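Local atomic coordinates of uncharacterized protein (Bordetella bronchiseptica, PDB entry 4XG0), a protein that probably acts as a kinase of acid-sugar catabolism, pairing a sugar-binding N-terminal domain with a nucleotide-binding C-terminal domain. Residues W285-W298 / V335-V347. Residues are numbered along the deposited sequence; the frame is centred on the assembly and turned at random.
Sequences WAPTLAQLADDRNW and VARRLGELAARLV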
loop_
_atom_site.group_PDB
_atom_site.type_symbol
_atom_site.label_atom_id
_atom_site.label_comp_id
_atom_site.label_asym_id
_atom_site.label_seq_id
_atom_site.Cartn_x
_atom_site.Cartn_y
_atom_site.Cartn_z
ATOM N N TRP A 285 -18.494 -9.250 16.050
ATOM C CA TRP A 285 -19.281 -9.469 17.256
ATOM C C TRP A 285 -20.481 -8.558 17.143
ATOM O O TRP A 285 -20.329 -7.328 17.118
ATOM C CB TRP A 285 -18.464 -9.114 18.508
ATOM C CG TRP A 285 -19.065 -9.526 19.790
ATOM C CD1 TRP A 285 -19.560 -10.757 20.106
ATOM C CD2 TRP A 285 -19.209 -8.721 20.975
ATOM N NE1 TRP A 285 -20.010 -10.769 21.413
ATOM C CE2 TRP A 285 -19.799 -9.534 21.966
ATOM C CE3 TRP A 285 -18.919 -7.395 21.282
ATOM C CZ2 TRP A 285 -20.093 -9.060 23.243
ATOM C CZ3 TRP A 285 -19.212 -6.931 22.559
ATOM C CH2 TRP A 285 -19.780 -7.761 23.514
ATOM N N ALA A 286 -21.664 -9.158 17.024
ATOM C CA ALA A 286 -22.914 -8.410 16.948
ATOM C C ALA A 286 -23.875 -8.864 18.032
ATOM O O ALA A 286 -24.848 -9.572 17.765
ATOM C CB ALA A 286 -23.552 -8.617 15.570
ATOM N N PRO A 287 -23.607 -8.467 19.282
ATOM C CA PRO A 287 -24.427 -8.915 20.408
ATOM C C PRO A 287 -25.764 -8.205 20.530
ATOM O O PRO A 287 -25.920 -7.091 20.064
ATOM C CB PRO A 287 -23.552 -8.555 21.621
ATOM C CG PRO A 287 -22.802 -7.361 21.195
ATOM C CD PRO A 287 -22.505 -7.587 19.708
ATOM N N THR A 288 -26.714 -8.864 21.178
ATOM C CA THR A 288 -27.954 -8.232 21.573
ATOM C C THR A 288 -27.672 -7.361 22.784
ATOM O O THR A 288 -26.581 -7.413 23.345
ATOM C CB THR A 288 -28.985 -9.272 21.998
ATOM O OG1 THR A 288 -28.525 -9.914 23.189
ATOM C CG2 THR A 288 -29.159 -10.303 20.920
ATOM N N LEU A 289 -28.660 -6.572 23.194
ATOM C CA LEU A 289 -28.516 -5.699 24.340
ATOM C C LEU A 289 -28.164 -6.506 25.574
ATOM O O LEU A 289 -27.314 -6.104 26.366
ATOM C CB LEU A 289 -29.821 -4.969 24.605
ATOM C CG LEU A 289 -30.094 -3.787 23.684
ATOM C CD1 LEU A 289 -31.472 -3.256 24.008
ATOM C CD2 LEU A 289 -29.021 -2.737 23.912
ATOM N N ALA A 290 -28.845 -7.632 25.747
ATOM C CA ALA A 290 -28.577 -8.496 26.891
ATOM C C ALA A 290 -27.148 -9.049 26.837
ATOM O O ALA A 290 -26.440 -9.061 27.847
ATOM C CB ALA A 290 -29.571 -9.624 26.934
ATOM N N GLN A 291 -26.713 -9.493 25.663
ATOM C CA GLN A 291 -25.356 -10.050 25.529
ATOM C C GLN A 291 -24.266 -9.010 25.748
ATOM O O GLN A 291 -23.240 -9.288 26.393
ATOM C CB GLN A 291 -25.187 -10.721 24.158
ATOM C CG GLN A 291 -26.049 -11.983 23.978
ATOM C CD GLN A 291 -26.076 -12.488 22.537
ATOM O OE1 GLN A 291 -25.928 -11.720 21.581
ATOM N NE2 GLN A 291 -26.245 -13.791 22.382
ATOM N N LEU A 292 -24.465 -7.812 25.204
ATOM C CA LEU A 292 -23.504 -6.742 25.360
ATOM C C LEU A 292 -23.214 -6.444 26.857
ATOM O O LEU A 292 -22.070 -6.125 27.205
ATOM C CB LEU A 292 -23.984 -5.503 24.623
ATOM C CG LEU A 292 -23.076 -4.294 24.724
ATOM C CD1 LEU A 292 -21.641 -4.619 24.347
ATOM C CD2 LEU A 292 -23.668 -3.219 23.820
ATOM N N ALA A 293 -24.232 -6.556 27.725
ATOM C CA ALA A 293 -24.041 -6.314 29.160
ATOM C C ALA A 293 -23.523 -7.538 29.923
ATOM O O ALA A 293 -23.335 -7.471 31.134
ATOM C CB ALA A 293 -25.356 -5.819 29.797
ATOM N N ASP A 294 -23.288 -8.641 29.215
ATOM C CA ASP A 294 -22.908 -9.914 29.823
ATOM C C ASP A 294 -21.443 -10.210 29.521
ATOM O O ASP A 294 -21.071 -10.493 28.376
ATOM C CB ASP A 294 -23.789 -11.024 29.254
ATOM C CG ASP A 294 -23.644 -12.333 30.012
ATOM O OD1 ASP A 294 -22.619 -12.525 30.703
ATOM O OD2 ASP A 294 -24.562 -13.173 29.905
ATOM N N ASP A 295 -20.587 -10.095 30.526
ATOM C CA ASP A 295 -19.166 -10.112 30.223
ATOM C C ASP A 295 -18.755 -11.505 29.755
ATOM O O ASP A 295 -17.744 -11.661 29.055
ATOM C CB ASP A 295 -18.312 -9.654 31.406
ATOM C CG ASP A 295 -16.949 -9.131 30.965
ATOM O OD1 ASP A 295 -16.904 -8.180 30.142
ATOM O OD2 ASP A 295 -15.934 -9.665 31.463
ATOM N N ARG A 296 -19.543 -12.502 30.134
ATOM C CA ARG A 296 -19.305 -13.880 29.688
ATOM C C ARG A 296 -19.388 -14.021 28.178
ATOM O O ARG A 296 -18.620 -14.765 27.567
ATOM C CB ARG A 296 -20.283 -14.828 30.366
ATOM C CG ARG A 296 -19.974 -14.984 31.861
ATOM C CD ARG A 296 -21.064 -15.707 32.598
ATOM N NE ARG A 296 -22.342 -15.026 32.428
ATOM C CZ ARG A 296 -23.461 -15.352 33.063
ATOM N NH1 ARG A 296 -23.466 -16.350 33.938
ATOM N NH2 ARG A 296 -24.571 -14.665 32.831
ATOM N N ASN A 297 -20.319 -13.288 27.567
ATOM C CA ASN A 297 -20.492 -13.333 26.118
ATOM C C ASN A 297 -19.265 -12.694 25.430
ATOM O O ASN A 297 -18.749 -13.203 24.437
ATOM C CB ASN A 297 -21.784 -12.598 25.734
ATOM C CG ASN A 297 -22.217 -12.860 24.297
ATOM O OD1 ASN A 297 -21.734 -12.216 23.359
ATOM N ND2 ASN A 297 -23.172 -13.775 24.122
ATOM N N TRP A 298 -18.783 -11.580 25.978
ATOM C CA TRP A 298 -17.582 -10.923 25.460
ATOM C C TRP A 298 -16.386 -11.865 25.553
ATOM O O TRP A 298 -15.670 -12.067 24.568
ATOM C CB TRP A 298 -17.269 -9.660 26.269
ATOM C CG TRP A 298 -15.894 -9.069 26.013
ATOM C CD1 TRP A 298 -14.838 -9.034 26.895
ATOM C CD2 TRP A 298 -15.434 -8.426 24.821
ATOM N NE1 TRP A 298 -13.758 -8.420 26.316
ATOM C CE2 TRP A 298 -14.104 -8.029 25.044
ATOM C CE3 TRP A 298 -16.022 -8.139 23.581
ATOM C CZ2 TRP A 298 -13.356 -7.375 24.094
ATOM C CZ3 TRP A 298 -15.284 -7.496 22.642
ATOM C CH2 TRP A 298 -13.951 -7.119 22.895
ATOM N N VAL A 335 -24.582 1.620 25.871
ATOM C CA VAL A 335 -24.143 0.705 24.820
ATOM C C VAL A 335 -22.800 1.134 24.240
ATOM O O VAL A 335 -21.884 0.325 24.128
ATOM C CB VAL A 335 -25.198 0.562 23.674
ATOM C CG1 VAL A 335 -24.547 -0.019 22.411
ATOM C CG2 VAL A 335 -26.356 -0.324 24.119
ATOM N N ALA A 336 -22.667 2.412 23.905
ATOM C CA ALA A 336 -21.424 2.923 23.332
ATOM C C ALA A 336 -20.311 2.899 24.399
ATOM O O ALA A 336 -19.164 2.546 24.120
ATOM C CB ALA A 336 -21.645 4.313 22.836
ATOM N N ARG A 337 -20.667 3.256 25.626
ATOM C CA ARG A 337 -19.679 3.285 26.715
ATOM C C ARG A 337 -19.076 1.893 26.864
ATOM O O ARG A 337 -17.851 1.715 26.970
ATOM C CB ARG A 337 -20.342 3.704 28.022
ATOM N N ARG A 338 -19.961 0.911 26.897
ATOM C CA ARG A 338 -19.592 -0.491 27.018
ATOM C C ARG A 338 -18.748 -0.983 25.843
ATOM O O ARG A 338 -17.725 -1.645 26.050
ATOM C CB ARG A 338 -20.861 -1.324 27.153
ATOM C CG ARG A 338 -20.663 -2.831 27.181
ATOM C CD ARG A 338 -20.061 -3.268 28.480
ATOM N NE ARG A 338 -20.012 -4.722 28.599
ATOM C CZ ARG A 338 -19.149 -5.370 29.380
ATOM N NH1 ARG A 338 -19.166 -6.691 29.425
ATOM N NH2 ARG A 338 -18.263 -4.691 30.099
ATOM N N LEU A 339 -19.170 -0.690 24.613
ATOM C CA LEU A 339 -18.378 -1.088 23.448
ATOM C C LEU A 339 -16.986 -0.461 23.503
ATOM O O LEU A 339 -15.977 -1.093 23.159
ATOM C CB LEU A 339 -19.096 -0.717 22.135
ATOM C CG LEU A 339 -20.090 -1.761 21.635
ATOM C CD1 LEU A 339 -20.702 -1.258 20.331
ATOM C CD2 LEU A 339 -19.437 -3.132 21.436
ATOM N N GLY A 340 -16.929 0.778 23.974
ATOM C CA GLY A 340 -15.666 1.485 24.100
ATOM C C GLY A 340 -14.755 0.805 25.080
ATOM O O GLY A 340 -13.557 0.633 24.830
ATOM N N GLU A 341 -15.312 0.427 26.219
ATOM C CA GLU A 341 -14.504 -0.236 27.240
ATOM C C GLU A 341 -13.990 -1.579 26.736
ATOM O O GLU A 341 -12.814 -1.909 26.942
ATOM C CB GLU A 341 -15.293 -0.424 28.528
ATOM C CG GLU A 341 -15.475 0.869 29.301
ATOM C CD GLU A 341 -14.840 0.825 30.687
ATOM O OE1 GLU A 341 -15.427 0.181 31.589
ATOM O OE2 GLU A 341 -13.760 1.436 30.876
ATOM N N LEU A 342 -14.861 -2.362 26.087
ATOM C CA LEU A 342 -14.429 -3.676 25.562
ATOM C C LEU A 342 -13.363 -3.548 24.441
ATOM O O LEU A 342 -12.360 -4.280 24.423
ATOM C CB LEU A 342 -15.648 -4.469 25.069
ATOM C CG LEU A 342 -16.669 -4.797 26.184
ATOM C CD1 LEU A 342 -17.902 -5.498 25.646
ATOM C CD2 LEU A 342 -16.038 -5.643 27.289
ATOM N N ALA A 343 -13.573 -2.613 23.522
ATOM C CA ALA A 343 -12.597 -2.368 22.471
ATOM C C ALA A 343 -11.243 -2.097 23.105
ATOM O O ALA A 343 -10.220 -2.616 22.648
ATOM C CB ALA A 343 -13.013 -1.201 21.600
ATOM N N ALA A 344 -11.232 -1.287 24.159
ATOM C CA ALA A 344 -9.955 -0.932 24.813
ATOM C C ALA A 344 -9.329 -2.141 25.452
ATOM O O ALA A 344 -8.101 -2.338 25.377
ATOM C CB ALA A 344 -10.162 0.162 25.857
ATOM N N ARG A 345 -10.142 -2.953 26.120
ATOM C CA ARG A 345 -9.610 -4.168 26.718
ATOM C C ARG A 345 -8.924 -5.043 25.665
ATOM O O ARG A 345 -7.844 -5.617 25.904
ATOM C CB ARG A 345 -10.690 -4.934 27.458
ATOM C CG ARG A 345 -10.991 -4.403 28.849
ATOM C CD ARG A 345 -12.257 -5.002 29.465
ATOM N NE ARG A 345 -12.288 -6.465 29.441
ATOM C CZ ARG A 345 -13.348 -7.193 29.791
ATOM N NH1 ARG A 345 -14.434 -6.592 30.196
ATOM N NH2 ARG A 345 -13.315 -8.523 29.740
ATOM N N LEU A 346 -9.545 -5.148 24.502
ATOM C CA LEU A 346 -9.013 -5.982 23.415
ATOM C C LEU A 346 -7.700 -5.465 22.815
ATOM O O LEU A 346 -6.750 -6.223 22.572
ATOM C CB LEU A 346 -10.060 -6.072 22.315
ATOM C CG LEU A 346 -9.700 -7.060 21.219
ATOM C CD1 LEU A 346 -9.242 -8.351 21.778
ATOM C CD2 LEU A 346 -10.941 -7.291 20.392
ATOM N N VAL A 347 -7.671 -4.169 22.531
ATOM C CA VAL A 347 -6.458 -3.519 22.070
ATOM C C VAL A 347 -5.293 -3.725 23.037
ATOM O O VAL A 347 -4.160 -3.986 22.629
ATOM C CB VAL A 347 -6.689 -2.023 21.898
ATOM C CG1 VAL A 347 -5.379 -1.309 21.713
ATOM C CG2 VAL A 347 -7.652 -1.761 20.728
HETATM O O HOH W 1 -20.362 -8.046 27.067
#
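Asp295 OD1 takes two arginine N-H groups from the helix that contains 335-347: Arg338 NH1 at 2.8 Å on the anti lone pair of the oxygen, and Arg345 NH1 at 2.9 Å on the syn side, tilted slightly from the carboxylate plane. A weak bond from Arg345 NH2 to OD2 of the same aspartate completes the network, which should favour a charged carboxylate. Arg338, its chain bent at chi2, also sends NE almost straight to Leu292 O (2.9 Å, 171° at the hydrogen), in both the carbonyl and the guanidinium planes. A water that accepts from Arg338 NH1 lies within hydrogen-bonding distance of Leu292 O and Asp294 O, in the turn between helices 289-292 and 295-304. Both segments belong to the nucleotide-binding C-terminal domain, where helix 334-349 packs on strands 317-321 and 259-263 of a mixed sheet, and the segment 285-298 leaves its outermost strand, 283-285, at Trp285. Leu342 lays CD2 over the five-membered ring of Trp298, a CH-pi contact 3.5 Å from the centroid and 5° off the normal. Its other methyl, CD1, reaches Trp285 CH2 at 3.6 Å. The indole edge of Trp298, at CD1 and NE1, lies against one face of the Arg345 guanidinium, while Leu346 CD2 touches CH2 of that indole. Leu292 is a knob among Val335, Arg338, Leu339 and Leu342; with CG anti to N (chi1 179°), CD2 meets Val335 CG1 at 3.6 Å and CD1 rests on the aliphatic CG of Arg338.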